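Local structure of glycoside hydrolase YxiA (Bacillus licheniformis, 3LV4) at residues V353-L359 / S373-N379; K399-K403 / T427-L431; M275-N281 / E358-H362; E343-V348 / V412-Q416. The protein is a family 43 glycoside hydrolase that binds calcium and probably cleaves alpha-1,5-linked arabinan, as endo-arabinanases do. All coordinates share one frame. Residue numbers count along the deposited sequence, not the author numbering.

Contact 1 (V353-L359 / S373-N379); sequences VIGDYEL and SKEIRLN. With CA (calcium ion), chain D.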
loop_
_atom_site.group_PDB
_atom_site.type_symbol
_atom_site.label_atom_id
_atom_site.label_comp_id
_atom_site.label_asym_id
_atom_site.label_seq_id
_atom_site.Cartn_x
_atom_site.Cartn_y
_atom_site.Cartn_z
ATOM N N VAL A 353 -0.384 9.198 -28.624
ATOM C CA VAL A 353 -0.808 7.972 -27.950
ATOM C C VAL A 353 -1.091 6.805 -28.896
ATOM O O VAL A 353 -1.092 5.656 -28.466
ATOM C CB VAL A 353 -2.020 8.221 -27.021
ATOM C CG1 VAL A 353 -1.657 9.251 -25.951
ATOM C CG2 VAL A 353 -3.231 8.677 -27.824
ATOM N N ILE A 354 -1.326 7.098 -30.173
ATOM C CA ILE A 354 -1.445 6.053 -31.190
ATOM C C ILE A 354 -0.169 5.203 -31.226
ATOM O O ILE A 354 0.929 5.727 -31.038
ATOM C CB ILE A 354 -1.684 6.672 -32.586
ATOM C CG1 ILE A 354 -3.145 7.103 -32.735
ATOM C CG2 ILE A 354 -1.310 5.687 -33.692
ATOM C CD1 ILE A 354 -3.348 8.173 -33.788
ATOM N N GLY A 355 -0.303 3.896 -31.442
ATOM C CA GLY A 355 0.871 3.046 -31.569
ATOM C C GLY A 355 0.821 1.707 -30.849
ATOM O O GLY A 355 -0.194 1.338 -30.247
ATOM N N ASP A 356 1.937 0.979 -30.911
ATOM C CA ASP A 356 2.038 -0.342 -30.291
ATOM C C ASP A 356 2.383 -0.211 -28.812
ATOM O O ASP A 356 3.164 0.658 -28.428
ATOM C CB ASP A 356 3.109 -1.182 -30.989
ATOM C CG ASP A 356 2.811 -1.410 -32.462
ATOM O OD1 ASP A 356 1.632 -1.559 -32.826
ATOM O OD2 ASP A 356 3.763 -1.454 -33.262
ATOM N N TYR A 357 1.794 -1.073 -27.986
ATOM C CA TYR A 357 2.052 -1.070 -26.548
ATOM C C TYR A 357 2.254 -2.486 -26.034
ATOM O O TYR A 357 1.686 -3.438 -26.577
ATOM C CB TYR A 357 0.859 -0.482 -25.777
ATOM C CG TYR A 357 0.662 1.014 -25.893
ATOM C CD1 TYR A 357 1.023 1.861 -24.851
ATOM C CD2 TYR A 357 0.108 1.579 -27.041
ATOM C CE1 TYR A 357 0.837 3.235 -24.944
ATOM C CE2 TYR A 357 -0.080 2.943 -27.148
ATOM C CZ TYR A 357 0.288 3.769 -26.095
ATOM O OH TYR A 357 0.101 5.129 -26.195
ATOM N N GLU A 358 3.037 -2.614 -24.968
ATOM C CA GLU A 358 2.999 -3.805 -24.136
ATOM C C GLU A 358 1.844 -3.616 -23.164
ATOM O O GLU A 358 1.760 -2.593 -22.488
ATOM C CB GLU A 358 4.300 -3.955 -23.348
ATOM C CG GLU A 358 5.494 -4.223 -24.213
ATOM C CD GLU A 358 5.441 -5.579 -24.866
ATOM O OE1 GLU A 358 4.731 -6.483 -24.358
ATOM O OE2 GLU A 358 6.127 -5.742 -25.891
ATOM N N LEU A 359 0.956 -4.602 -23.096
ATOM C CA LEU A 359 -0.212 -4.543 -22.221
ATOM C C LEU A 359 -0.082 -5.539 -21.091
ATOM O O LEU A 359 0.166 -6.725 -21.333
ATOM C CB LEU A 359 -1.479 -4.883 -23.007
ATOM C CG LEU A 359 -2.790 -4.967 -22.214
ATOM C CD1 LEU A 359 -3.243 -3.595 -21.720
ATOM C CD2 LEU A 359 -3.891 -5.610 -23.053
ATOM N N SER A 373 3.637 -9.236 -20.212
ATOM C CA SER A 373 2.955 -8.277 -21.073
ATOM C C SER A 373 2.824 -8.859 -22.471
ATOM O O SER A 373 3.651 -9.676 -22.897
ATOM C CB SER A 373 3.702 -6.942 -21.137
ATOM O OG SER A 373 4.931 -7.081 -21.838
ATOM N N LYS A 374 1.780 -8.429 -23.178
ATOM C CA LYS A 374 1.544 -8.840 -24.552
ATOM C C LYS A 374 1.323 -7.606 -25.419
ATOM O O LYS A 374 0.832 -6.582 -24.933
ATOM C CB LYS A 374 0.334 -9.769 -24.619
ATOM C CG LYS A 374 0.506 -10.991 -23.730
ATOM C CD LYS A 374 -0.462 -12.086 -24.071
ATOM C CE LYS A 374 -0.130 -13.343 -23.284
ATOM N NZ LYS A 374 -1.314 -14.221 -23.146
ATOM N N GLU A 375 1.687 -7.706 -26.694
ATOM C CA GLU A 375 1.613 -6.557 -27.595
ATOM C C GLU A 375 0.229 -6.293 -28.159
ATOM O O GLU A 375 -0.452 -7.205 -28.635
ATOM C CB GLU A 375 2.613 -6.700 -28.749
ATOM C CG GLU A 375 4.032 -6.830 -28.286
ATOM C CD GLU A 375 5.030 -6.773 -29.424
ATOM O OE1 GLU A 375 4.625 -6.516 -30.579
ATOM O OE2 GLU A 375 6.228 -6.982 -29.161
ATOM N N ILE A 376 -0.167 -5.023 -28.103
ATOM C CA ILE A 376 -1.401 -4.557 -28.704
ATOM C C ILE A 376 -1.088 -3.303 -29.500
ATOM O O ILE A 376 0.010 -2.752 -29.390
ATOM C CB ILE A 376 -2.456 -4.212 -27.633
ATOM C CG1 ILE A 376 -1.979 -3.052 -26.747
ATOM C CG2 ILE A 376 -2.783 -5.443 -26.787
ATOM C CD1 ILE A 376 -3.079 -2.461 -25.875
ATOM N N ARG A 377 -2.042 -2.861 -30.313
ATOM C CA ARG A 377 -1.917 -1.567 -30.980
ATOM C C ARG A 377 -3.153 -0.717 -30.745
ATOM O O ARG A 377 -4.282 -1.184 -30.922
ATOM C CB ARG A 377 -1.676 -1.728 -32.485
ATOM C CG ARG A 377 -1.580 -0.394 -33.208
ATOM C CD ARG A 377 -1.116 -0.540 -34.650
ATOM N NE ARG A 377 -0.954 0.767 -35.283
ATOM C CZ ARG A 377 0.149 1.509 -35.204
ATOM N NH1 ARG A 377 1.204 1.076 -34.523
ATOM N NH2 ARG A 377 0.201 2.688 -35.811
ATOM N N LEU A 378 -2.937 0.524 -30.316
ATOM C CA LEU A 378 -3.998 1.516 -30.318
ATOM C C LEU A 378 -3.971 2.141 -31.701
ATOM O O LEU A 378 -3.107 2.974 -31.991
ATOM C CB LEU A 378 -3.757 2.584 -29.249
ATOM C CG LEU A 378 -3.676 2.098 -27.800
ATOM C CD1 LEU A 378 -3.714 3.275 -26.830
ATOM C CD2 LEU A 378 -4.784 1.106 -27.492
ATOM N N ASN A 379 -4.894 1.714 -32.561
ATOM C CA ASN A 379 -4.939 2.197 -33.938
ATOM C C ASN A 379 -5.570 3.573 -34.058
ATOM O O ASN A 379 -6.376 3.981 -33.223
ATOM C CB ASN A 379 -5.695 1.213 -34.834
ATOM C CG ASN A 379 -5.022 -0.139 -34.905
ATOM O OD1 ASN A 379 -4.176 -0.372 -35.763
ATOM N ND2 ASN A 379 -5.386 -1.035 -33.994
HETATM CA CA CA D . 7.271 -7.593 -27.009
HETATM O O HOH W 1 5.615 -8.824 -25.592
HETATM O O HOH W 2 7.412 -10.267 -27.865
HETATM O O HOH W 3 9.076 -5.803 -27.869
#
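Residues 355-359 and 374-378 run antiparallel as the two arms of a beta hairpin, their axes 4.5 Å apart at the closest and 144° between directions. Gly355-Leu378, Tyr357-Ile376 and Leu359-Lys374 are hydrogen-bonded pairs, with Tyr357 N to Ile376 O at 2.8 Å and Leu359 N to Lys374 O at 2.7 Å. Asp356-Arg377 and Glu358-Glu375 are the non-hydrogen-bonded pairs between them, and both carry charge on one face. Arg377 NH1 reaches Asp356 OD1 at 3.2 Å in a salt bridge. The two glutamates instead share a calcium ion, through Glu358 OE2 and Glu375 OE2, each 2.5 Å from CA, while Ser373 OG bonds to Glu358 OE1 at 2.6 Å. The opposite face is mainly apolar: Tyr357 CE2 meets Leu378 CD1 at 3.7 Å, and Tyr357 OH bonds back to Val353 O at 2.6 Å. In the lipocalin-like barrel, strand 437-442 flanks the first arm and strand 383-386 the second, while Phe428 of strand 423-432 packs on Tyr357 and Leu378 from inside.

Contact 2 (K399-K403 / T427-L431); sequences KIELK and TFSAL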
loop_
_atom_site.group_PDB
_atom_site.type_symbol
_atom_site.label_atom_id
_atom_site.label_comp_id
_atom_site.label_asym_id
_atom_site.label_seq_id
_atom_site.Cartn_x
_atom_site.Cartn_y
_atom_site.Cartn_z
ATOM N N LYS A 399 -6.918 11.672 -20.480
ATOM C CA LYS A 399 -7.682 10.496 -20.070
ATOM C C LYS A 399 -7.763 9.472 -21.197
ATOM O O LYS A 399 -7.757 9.823 -22.383
ATOM C CB LYS A 399 -9.093 10.883 -19.627
ATOM C CG LYS A 399 -9.139 11.858 -18.461
ATOM C CD LYS A 399 -8.352 11.351 -17.269
ATOM C CE LYS A 399 -8.734 12.104 -15.986
ATOM N NZ LYS A 399 -8.310 13.538 -15.988
ATOM N N ILE A 400 -7.824 8.205 -20.814
ATOM C CA ILE A 400 -8.082 7.136 -21.762
ATOM C C ILE A 400 -9.340 6.394 -21.361
ATOM O O ILE A 400 -9.650 6.258 -20.170
ATOM C CB ILE A 400 -6.906 6.125 -21.876
ATOM C CG1 ILE A 400 -7.150 5.153 -23.040
ATOM C CG2 ILE A 400 -6.697 5.355 -20.567
ATOM C CD1 ILE A 400 -5.993 4.217 -23.298
ATOM N N GLU A 401 -10.078 5.938 -22.363
ATOM C CA GLU A 401 -11.147 4.976 -22.151
ATOM C C GLU A 401 -10.858 3.788 -23.063
ATOM O O GLU A 401 -10.540 3.976 -24.232
ATOM C CB GLU A 401 -12.498 5.602 -22.498
ATOM C CG GLU A 401 -13.684 4.742 -22.143
ATOM C CD GLU A 401 -15.006 5.405 -22.501
ATOM O OE1 GLU A 401 -15.023 6.625 -22.782
ATOM O OE2 GLU A 401 -16.029 4.707 -22.490
ATOM N N LEU A 402 -10.929 2.572 -22.525
ATOM C CA LEU A 402 -10.732 1.372 -23.339
ATOM C C LEU A 402 -11.869 0.404 -23.118
ATOM O O LEU A 402 -12.427 0.324 -22.022
ATOM C CB LEU A 402 -9.439 0.635 -22.973
ATOM C CG LEU A 402 -8.130 1.375 -22.769
ATOM C CD1 LEU A 402 -7.984 1.733 -21.302
ATOM C CD2 LEU A 402 -6.984 0.477 -23.228
ATOM N N LYS A 403 -12.200 -0.343 -24.162
ATOM C CA LYS A 403 -13.150 -1.435 -24.026
ATOM C C LYS A 403 -12.487 -2.723 -24.460
ATOM O O LYS A 403 -12.177 -2.908 -25.638
ATOM C CB LYS A 403 -14.417 -1.168 -24.831
ATOM C CG LYS A 403 -15.255 -0.031 -24.276
ATOM C CD LYS A 403 -16.643 -0.032 -24.911
ATOM C CE LYS A 403 -17.578 0.955 -24.222
ATOM N NZ LYS A 403 -17.162 2.350 -24.495
ATOM N N THR A 427 2.733 5.898 -21.517
ATOM C CA THR A 427 2.038 4.846 -20.791
ATOM C C THR A 427 0.565 5.188 -20.635
ATOM O O THR A 427 0.159 6.330 -20.817
ATOM C CB THR A 427 2.651 4.613 -19.385
ATOM O OG1 THR A 427 2.250 5.667 -18.493
ATOM C CG2 THR A 427 4.180 4.560 -19.466
ATOM N N PHE A 428 -0.236 4.180 -20.313
ATOM C CA PHE A 428 -1.568 4.418 -19.798
ATOM C C PHE A 428 -1.833 3.430 -18.675
ATOM O O PHE A 428 -1.205 2.376 -18.601
ATOM C CB PHE A 428 -2.649 4.337 -20.897
ATOM C CG PHE A 428 -2.797 2.980 -21.527
ATOM C CD1 PHE A 428 -3.550 1.991 -20.910
ATOM C CD2 PHE A 428 -2.220 2.708 -22.763
ATOM C CE1 PHE A 428 -3.708 0.739 -21.501
ATOM C CE2 PHE A 428 -2.376 1.464 -23.365
ATOM C CZ PHE A 428 -3.116 0.474 -22.727
ATOM N N SER A 429 -2.747 3.791 -17.786
ATOM C CA SER A 429 -3.094 2.936 -16.661
ATOM C C SER A 429 -4.565 3.160 -16.403
ATOM O O SER A 429 -4.997 4.302 -16.263
ATOM C CB SER A 429 -2.278 3.310 -15.423
ATOM O OG SER A 429 -2.614 2.477 -14.320
ATOM N N ALA A 430 -5.347 2.088 -16.372
ATOM C CA ALA A 430 -6.794 2.246 -16.291
ATOM C C ALA A 430 -7.458 1.161 -15.444
ATOM O O ALA A 430 -6.852 0.124 -15.162
ATOM C CB ALA A 430 -7.404 2.283 -17.699
ATOM N N LEU A 431 -8.709 1.410 -15.055
ATOM C CA LEU A 431 -9.446 0.514 -14.173
ATOM C C LEU A 431 -10.867 0.332 -14.668
ATOM O O LEU A 431 -11.468 1.269 -15.192
ATOM C CB LEU A 431 -9.520 1.103 -12.757
ATOM C CG LEU A 431 -8.257 1.141 -11.883
ATOM C CD1 LEU A 431 -8.473 2.033 -10.662
ATOM C CD2 LEU A 431 -7.856 -0.267 -11.446
#
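This is side-chain packing inside the C-terminal lipocalin-like beta barrel, between strands 399-404 and 423-432. The two strands are not paired with each other: strand 407-418 lies between them in the sheet and hydrogen-bonds to both, so what passes directly from one to the other is apolar contact. Their short axes stay 7.8 Å apart at closest approach and make an angle of 61°, a consequence of the strong twist and curl of the barrel wall. Thr427 opens the second segment without touching 399-403; its OG1 is bonded to Leu414 O on the intervening strand. Phe428 comes next and points inward. Its chi1 near +60° sets the ring beneath Ile400, whose CD1 lies over one ring face, 4.1 Å from the centroid, in a CH-pi contact; Leu402 CD2 closes in on Phe428 CE1 at 3.7 Å. Tyr357 and Phe413 also touch this ring, placing it well within the core. Ser429 turns away, in keeping with strand alternation, and bonds to Val335 O. Ala430 faces inward again, and its small side chain leaves room for the opposing leucine: Leu402 CD1 sits 3.7 Å from Ala430 CB.

Contact 3 (M275-N281 / E358-H362); sequences MGNFSFN and ELVRH. With CA (calcium ion), chain D.
A calcium site and an aromatic cluster join the family 43 catalytic domain to the lipocalin-like barrel. Strands 278-280 and 358-362 run antiparallel at 174°, but their axes stay 7.9 Å apart; strand 371-378 pairs with both, so they meet mainly through side chains. CA-CA neighbours are Gly276-His362 (5.6 Å), Phe278-Val360 (7.1 Å) and Phe280-Glu358 (6.6 Å). Glu358, Val360 and His362 point toward 275-281. At one end, Met275 (selenomethionine) lays its CA over the His362 ring, 4.1 Å from the centroid; water 4 bridges Asn277 O (2.8 Å) and His362 ND1 (2.9 Å). Phe278 (chi1 p) sets CB 3.8 Å from Val360 CG1. Its ring lies oblique to that of His362 (chi1 m), centroids 5.8 Å apart, planes at 84°; Trp439 meets both edge-to-face. Phe280 (chi1 m) swings its ring over the strand, with Val360 CG2 above one face, 4.0 Å from the centroid, and Glu358 CB at the edge, 3.7 Å from Phe280 CD1. Asn281 adopts left-handed phi/psi of 58/28, and its OD1 binds CA at 2.4 Å. Glu358, with chi1 and chi2 both m, brings OE2 to CA at 2.5 Å, while its OE1 takes bonds from Ser373 OG and from water 1 (2.8 Å). Glu375 and waters 1, 2 and 3 complete six ligands. Such a shell of acidic and amide oxygens plus water is a classic calcium site, here spanning two domains.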
loop_
_atom_site.group_PDB
_atom_site.type_symbol
_atom_site.label_atom_id
_atom_site.label_comp_id
_atom_site.label_asym_id
_atom_site.label_seq_id
_atom_site.Cartn_x
_atom_site.Cartn_y
_atom_site.Cartn_z
HETATM N N MSE A 275 -2.467 -3.603 -8.753
HETATM C CA MSE A 275 -1.192 -4.119 -9.254
HETATM C C MSE A 275 -0.917 -5.513 -8.700
HETATM O O MSE A 275 -1.038 -5.736 -7.490
HETATM C CB MSE A 275 -0.057 -3.163 -8.861
HETATM C CG MSE A 275 1.341 -3.625 -9.246
HETATM SE SE MSE A 275 2.725 -2.332 -8.651
HETATM C CE MSE A 275 2.033 -1.920 -6.874
ATOM N N GLY A 276 -0.567 -6.444 -9.590
ATOM C CA GLY A 276 -0.066 -7.753 -9.199
ATOM C C GLY A 276 1.315 -8.015 -9.791
ATOM O O GLY A 276 2.022 -7.075 -10.164
ATOM N N ASN A 277 1.697 -9.285 -9.891
ATOM C CA ASN A 277 3.004 -9.667 -10.428
ATOM C C ASN A 277 3.013 -9.496 -11.945
ATOM O O ASN A 277 2.061 -9.897 -12.620
ATOM C CB ASN A 277 3.308 -11.135 -10.134
ATOM C CG ASN A 277 3.325 -11.474 -8.648
ATOM O OD1 ASN A 277 3.171 -10.610 -7.785
ATOM N ND2 ASN A 277 3.522 -12.757 -8.351
ATOM N N PHE A 278 4.082 -8.926 -12.493
ATOM C CA PHE A 278 4.105 -8.643 -13.925
ATOM C C PHE A 278 5.526 -8.482 -14.431
ATOM O O PHE A 278 6.455 -8.259 -13.655
ATOM C CB PHE A 278 3.367 -7.341 -14.214
ATOM C CG PHE A 278 4.111 -6.127 -13.748
ATOM C CD1 PHE A 278 5.013 -5.494 -14.586
ATOM C CD2 PHE A 278 3.940 -5.639 -12.455
ATOM C CE1 PHE A 278 5.729 -4.386 -14.146
ATOM C CE2 PHE A 278 4.649 -4.523 -12.015
ATOM C CZ PHE A 278 5.542 -3.903 -12.860
ATOM N N SER A 279 5.677 -8.560 -15.746
ATOM C CA SER A 279 6.953 -8.287 -16.385
ATOM C C SER A 279 6.684 -7.754 -17.785
ATOM O O SER A 279 6.051 -8.428 -18.601
ATOM C CB SER A 279 7.808 -9.550 -16.441
ATOM O OG SER A 279 9.094 -9.249 -16.952
ATOM N N PHE A 280 7.119 -6.528 -18.047
ATOM C CA PHE A 280 7.016 -5.964 -19.386
ATOM C C PHE A 280 8.103 -6.573 -20.258
ATOM O O PHE A 280 9.295 -6.420 -19.978
ATOM C CB PHE A 280 7.208 -4.451 -19.357
ATOM C CG PHE A 280 5.988 -3.679 -18.922
ATOM C CD1 PHE A 280 4.881 -3.576 -19.759
ATOM C CD2 PHE A 280 5.965 -3.014 -17.699
ATOM C CE1 PHE A 280 3.761 -2.850 -19.377
ATOM C CE2 PHE A 280 4.839 -2.279 -17.306
ATOM C CZ PHE A 280 3.738 -2.195 -18.156
ATOM N N ASN A 281 7.698 -7.261 -21.317
ATOM C CA ASN A 281 8.663 -7.869 -22.231
ATOM C C ASN A 281 9.614 -8.836 -21.552
ATOM O O ASN A 281 10.749 -9.025 -22.001
ATOM C CB ASN A 281 9.459 -6.789 -22.949
ATOM C CG ASN A 281 8.909 -6.507 -24.301
ATOM O OD1 ASN A 281 8.541 -7.435 -25.017
ATOM N ND2 ASN A 281 8.825 -5.233 -24.664
ATOM N N GLU A 358 3.037 -2.614 -24.968
ATOM C CA GLU A 358 2.999 -3.805 -24.136
ATOM C C GLU A 358 1.844 -3.616 -23.164
ATOM O O GLU A 358 1.760 -2.593 -22.488
ATOM C CB GLU A 358 4.300 -3.955 -23.348
ATOM C CG GLU A 358 5.494 -4.223 -24.213
ATOM C CD GLU A 358 5.441 -5.579 -24.866
ATOM O OE1 GLU A 358 4.731 -6.483 -24.358
ATOM O OE2 GLU A 358 6.127 -5.742 -25.891
ATOM N N LEU A 359 0.956 -4.602 -23.096
ATOM C CA LEU A 359 -0.212 -4.543 -22.221
ATOM C C LEU A 359 -0.082 -5.539 -21.091
ATOM O O LEU A 359 0.166 -6.725 -21.333
ATOM C CB LEU A 359 -1.479 -4.883 -23.007
ATOM C CG LEU A 359 -2.790 -4.967 -22.214
ATOM C CD1 LEU A 359 -3.243 -3.595 -21.720
ATOM C CD2 LEU A 359 -3.891 -5.610 -23.053
ATOM N N VAL A 360 -0.264 -5.065 -19.860
ATOM C CA VAL A 360 -0.363 -5.960 -18.709
ATOM C C VAL A 360 -1.786 -5.900 -18.184
ATOM O O VAL A 360 -2.316 -4.819 -17.939
ATOM C CB VAL A 360 0.599 -5.570 -17.558
ATOM C CG1 VAL A 360 0.322 -6.433 -16.329
ATOM C CG2 VAL A 360 2.051 -5.716 -18.000
ATOM N N ARG A 361 -2.412 -7.064 -18.047
ATOM C CA ARG A 361 -3.740 -7.162 -17.461
ATOM C C ARG A 361 -3.591 -7.818 -16.096
ATOM O O ARG A 361 -3.349 -9.027 -15.993
ATOM C CB ARG A 361 -4.670 -7.967 -18.372
ATOM C CG ARG A 361 -5.160 -7.179 -19.596
ATOM C CD ARG A 361 -5.910 -8.075 -20.575
ATOM N NE ARG A 361 -4.955 -8.800 -21.399
ATOM C CZ ARG A 361 -5.261 -9.784 -22.238
ATOM N NH1 ARG A 361 -6.520 -10.194 -22.370
ATOM N NH2 ARG A 361 -4.294 -10.366 -22.937
ATOM N N HIS A 362 -3.703 -7.012 -15.044
ATOM C CA HIS A 362 -3.438 -7.503 -13.686
ATOM C C HIS A 362 -4.530 -8.424 -13.152
ATOM O O HIS A 362 -4.285 -9.213 -12.241
ATOM C CB HIS A 362 -3.199 -6.338 -12.725
ATOM C CG HIS A 362 -1.967 -5.541 -13.033
ATOM N ND1 HIS A 362 -0.702 -5.935 -12.643
ATOM C CD2 HIS A 362 -1.810 -4.366 -13.687
ATOM C CE1 HIS A 362 0.177 -5.032 -13.037
ATOM N NE2 HIS A 362 -0.468 -4.073 -13.681
HETATM CA CA CA D . 7.271 -7.593 -27.009
HETATM O O HOH W 4 -0.503 -8.789 -12.399
HETATM O O HOH W 3 9.076 -5.803 -27.869
HETATM O O HOH W 1 5.615 -8.824 -25.592
HETATM O O HOH W 2 7.412 -10.267 -27.865
#

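Contact 4 (E343-V348 / V412-Q416); sequences EKLEKV and VFLRQ
An extended, irregular segment, 343-348, crosses over strand 412-416 with end-to-end directions 128° apart; the nearest CA pairs are Glu343-Gln416 (6.2 Å), Leu345-Leu414 (5.9 Å) and Val348-Phe413 (7.6 Å). Glu343 (chi1 p, chi2 m) points toward the strand, its CG 3.8 Å from Leu414 CD2. Its OE2 takes a weak hydrogen bond from Gln416 NE2 (3.3 Å), although Ala341 and His338 are the stronger partners of these two side chains. Lys344 turns away, while water 6 links Lys344 O (2.6 Å) to Arg415 O (2.9 Å). Leu345 (m, t) places CD2 3.6 Å from Val412 CG1 and 3.8 Å from Leu414 CD1. Glu346 (m, t) forms a salt bridge from OE1 to Arg415 NH1 at 2.8 Å; Asp352 pairs with the same guanidinium. Water 7 joins Glu346 N (3.0 Å) to Phe413 O (2.9 Å). Val348 (m) finishes with CG2 4.1 Å from Phe413 CD2. Apolar side chains, a salt bridge and bridging waters thus pack an irregular loop on a strand of a lipocalin-like beta barrel.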
loop_
_atom_site.group_PDB
_atom_site.type_symbol
_atom_site.label_atom_id
_atom_site.label_comp_id
_atom_site.label_asym_id
_atom_site.label_seq_id
_atom_site.Cartn_x
_atom_site.Cartn_y
_atom_site.Cartn_z
ATOM N N GLU A 343 8.572 12.664 -13.527
ATOM C CA GLU A 343 7.636 12.984 -14.605
ATOM C C GLU A 343 6.368 13.633 -14.065
ATOM O O GLU A 343 6.011 13.460 -12.900
ATOM C CB GLU A 343 7.277 11.722 -15.409
ATOM C CG GLU A 343 6.245 10.805 -14.743
ATOM C CD GLU A 343 6.825 9.923 -13.649
ATOM O OE1 GLU A 343 8.065 9.878 -13.494
ATOM O OE2 GLU A 343 6.028 9.271 -12.939
ATOM N N LYS A 344 5.687 14.389 -14.914
ATOM C CA LYS A 344 4.428 14.995 -14.512
ATOM C C LYS A 344 3.398 14.858 -15.617
ATOM O O LYS A 344 3.746 14.629 -16.775
ATOM C CB LYS A 344 4.621 16.469 -14.150
ATOM C CG LYS A 344 5.048 17.336 -15.307
ATOM C CD LYS A 344 5.310 18.755 -14.831
ATOM C CE LYS A 344 5.681 19.667 -15.985
ATOM N NZ LYS A 344 5.917 21.074 -15.533
ATOM N N LEU A 345 2.129 14.983 -15.242
ATOM C CA LEU A 345 1.037 14.925 -16.200
ATOM C C LEU A 345 1.156 16.065 -17.194
ATOM O O LEU A 345 1.543 17.177 -16.833
ATOM C CB LEU A 345 -0.313 14.982 -15.485
ATOM C CG LEU A 345 -0.736 13.670 -14.821
ATOM C CD1 LEU A 345 -1.921 13.894 -13.904
ATOM C CD2 LEU A 345 -1.058 12.631 -15.884
ATOM N N GLU A 346 0.822 15.769 -18.445
ATOM C CA GLU A 346 0.888 16.729 -19.535
ATOM C C GLU A 346 -0.312 16.553 -20.452
ATOM O O GLU A 346 -1.026 15.550 -20.381
ATOM C CB GLU A 346 2.141 16.487 -20.369
ATOM C CG GLU A 346 3.448 16.453 -19.608
ATOM C CD GLU A 346 4.570 15.887 -20.463
ATOM O OE1 GLU A 346 4.452 14.723 -20.910
ATOM O OE2 GLU A 346 5.560 16.604 -20.698
ATOM N N LYS A 347 -0.517 17.520 -21.337
ATOM C CA LYS A 347 -1.534 17.380 -22.367
ATOM C C LYS A 347 -0.990 16.445 -23.439
ATOM O O LYS A 347 0.099 16.659 -23.957
ATOM C CB LYS A 347 -1.888 18.742 -22.976
ATOM C CG LYS A 347 -3.012 18.689 -24.017
ATOM C CD LYS A 347 -3.572 20.085 -24.340
ATOM C CE LYS A 347 -2.519 20.981 -24.971
ATOM N NZ LYS A 347 -3.081 22.279 -25.466
ATOM N N VAL A 348 -1.739 15.400 -23.765
ATOM C CA VAL A 348 -1.362 14.536 -24.874
ATOM C C VAL A 348 -2.362 14.679 -26.009
ATOM O O VAL A 348 -3.538 14.955 -25.789
ATOM C CB VAL A 348 -1.268 13.060 -24.448
ATOM C CG1 VAL A 348 -0.337 12.915 -23.271
ATOM C CG2 VAL A 348 -2.647 12.512 -24.120
ATOM N N VAL A 412 -5.567 7.023 -17.308
ATOM C CA VAL A 412 -4.793 8.228 -17.559
ATOM C C VAL A 412 -3.528 7.886 -18.346
ATOM O O VAL A 412 -2.895 6.853 -18.082
ATOM C CB VAL A 412 -4.410 8.920 -16.221
ATOM C CG1 VAL A 412 -3.703 10.241 -16.489
ATOM C CG2 VAL A 412 -5.659 9.171 -15.370
ATOM N N PHE A 413 -3.187 8.733 -19.323
ATOM C CA PHE A 413 -1.926 8.642 -20.074
ATOM C C PHE A 413 -0.821 9.424 -19.357
ATOM O O PHE A 413 -1.066 10.503 -18.809
ATOM C CB PHE A 413 -2.072 9.275 -21.470
ATOM C CG PHE A 413 -2.834 8.446 -22.482
ATOM C CD1 PHE A 413 -2.275 7.308 -23.041
ATOM C CD2 PHE A 413 -4.085 8.863 -22.933
ATOM C CE1 PHE A 413 -2.965 6.569 -24.002
ATOM C CE2 PHE A 413 -4.782 8.134 -23.895
ATOM C CZ PHE A 413 -4.223 6.988 -24.432
ATOM N N LEU A 414 0.404 8.909 -19.396
ATOM C CA LEU A 414 1.530 9.580 -18.754
ATOM C C LEU A 414 2.833 9.206 -19.444
ATOM O O LEU A 414 3.128 8.022 -19.613
ATOM C CB LEU A 414 1.611 9.172 -17.282
ATOM C CG LEU A 414 2.730 9.820 -16.463
ATOM C CD1 LEU A 414 2.520 11.355 -16.367
ATOM C CD2 LEU A 414 2.846 9.179 -15.075
ATOM N N ARG A 415 3.618 10.204 -19.847
ATOM C CA ARG A 415 4.958 9.919 -20.356
ATOM C C ARG A 415 5.882 9.588 -19.192
ATOM O O ARG A 415 5.926 10.310 -18.200
ATOM C CB ARG A 415 5.523 11.111 -21.130
ATOM C CG ARG A 415 4.794 11.433 -22.408
ATOM C CD ARG A 415 5.525 12.546 -23.162
ATOM N NE ARG A 415 4.853 12.919 -24.405
ATOM C CZ ARG A 415 3.775 13.697 -24.469
ATOM N NH1 ARG A 415 3.229 14.173 -23.355
ATOM N NH2 ARG A 415 3.232 13.990 -25.646
ATOM N N GLN A 416 6.634 8.503 -19.331
ATOM C CA GLN A 416 7.467 8.010 -18.252
ATOM C C GLN A 416 8.833 7.580 -18.743
ATOM O O GLN A 416 9.041 7.382 -19.938
ATOM C CB GLN A 416 6.808 6.800 -17.601
ATOM C CG GLN A 416 5.538 7.108 -16.861
ATOM C CD GLN A 416 5.294 6.091 -15.773
ATOM O OE1 GLN A 416 4.810 4.991 -16.030
ATOM N NE2 GLN A 416 5.657 6.444 -14.550
HETATM O O HOH W 5 2.937 12.969 -19.650
HETATM O O HOH W 6 5.287 13.184 -18.348
HETATM O O HOH W 7 0.191 13.021 -19.316
#

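From the N terminus, the first segment is 275-281, on strand 272-280, which pairs with 230-236 of the catalytic domain and with 371-378 of the barrel; contact 3 closes the long excursion from there to 358-362. Contact 4 opens within that span, at 343-348, and closes at 412-416, so contacts 3 and 4 cross. Contact 1, the hairpin, starts on the strand where contact 3 ends, shares Glu358 and the calcium with it, and falls within contact 4's span. Contact 2 follows contacts 1 and 3 in series and crosses contact 4, whose strand 407-418 separates contact 2's two strands. Phe428 of contact 2 touches Tyr357 of contact 1 in the barrel core, across the single strand 437-442.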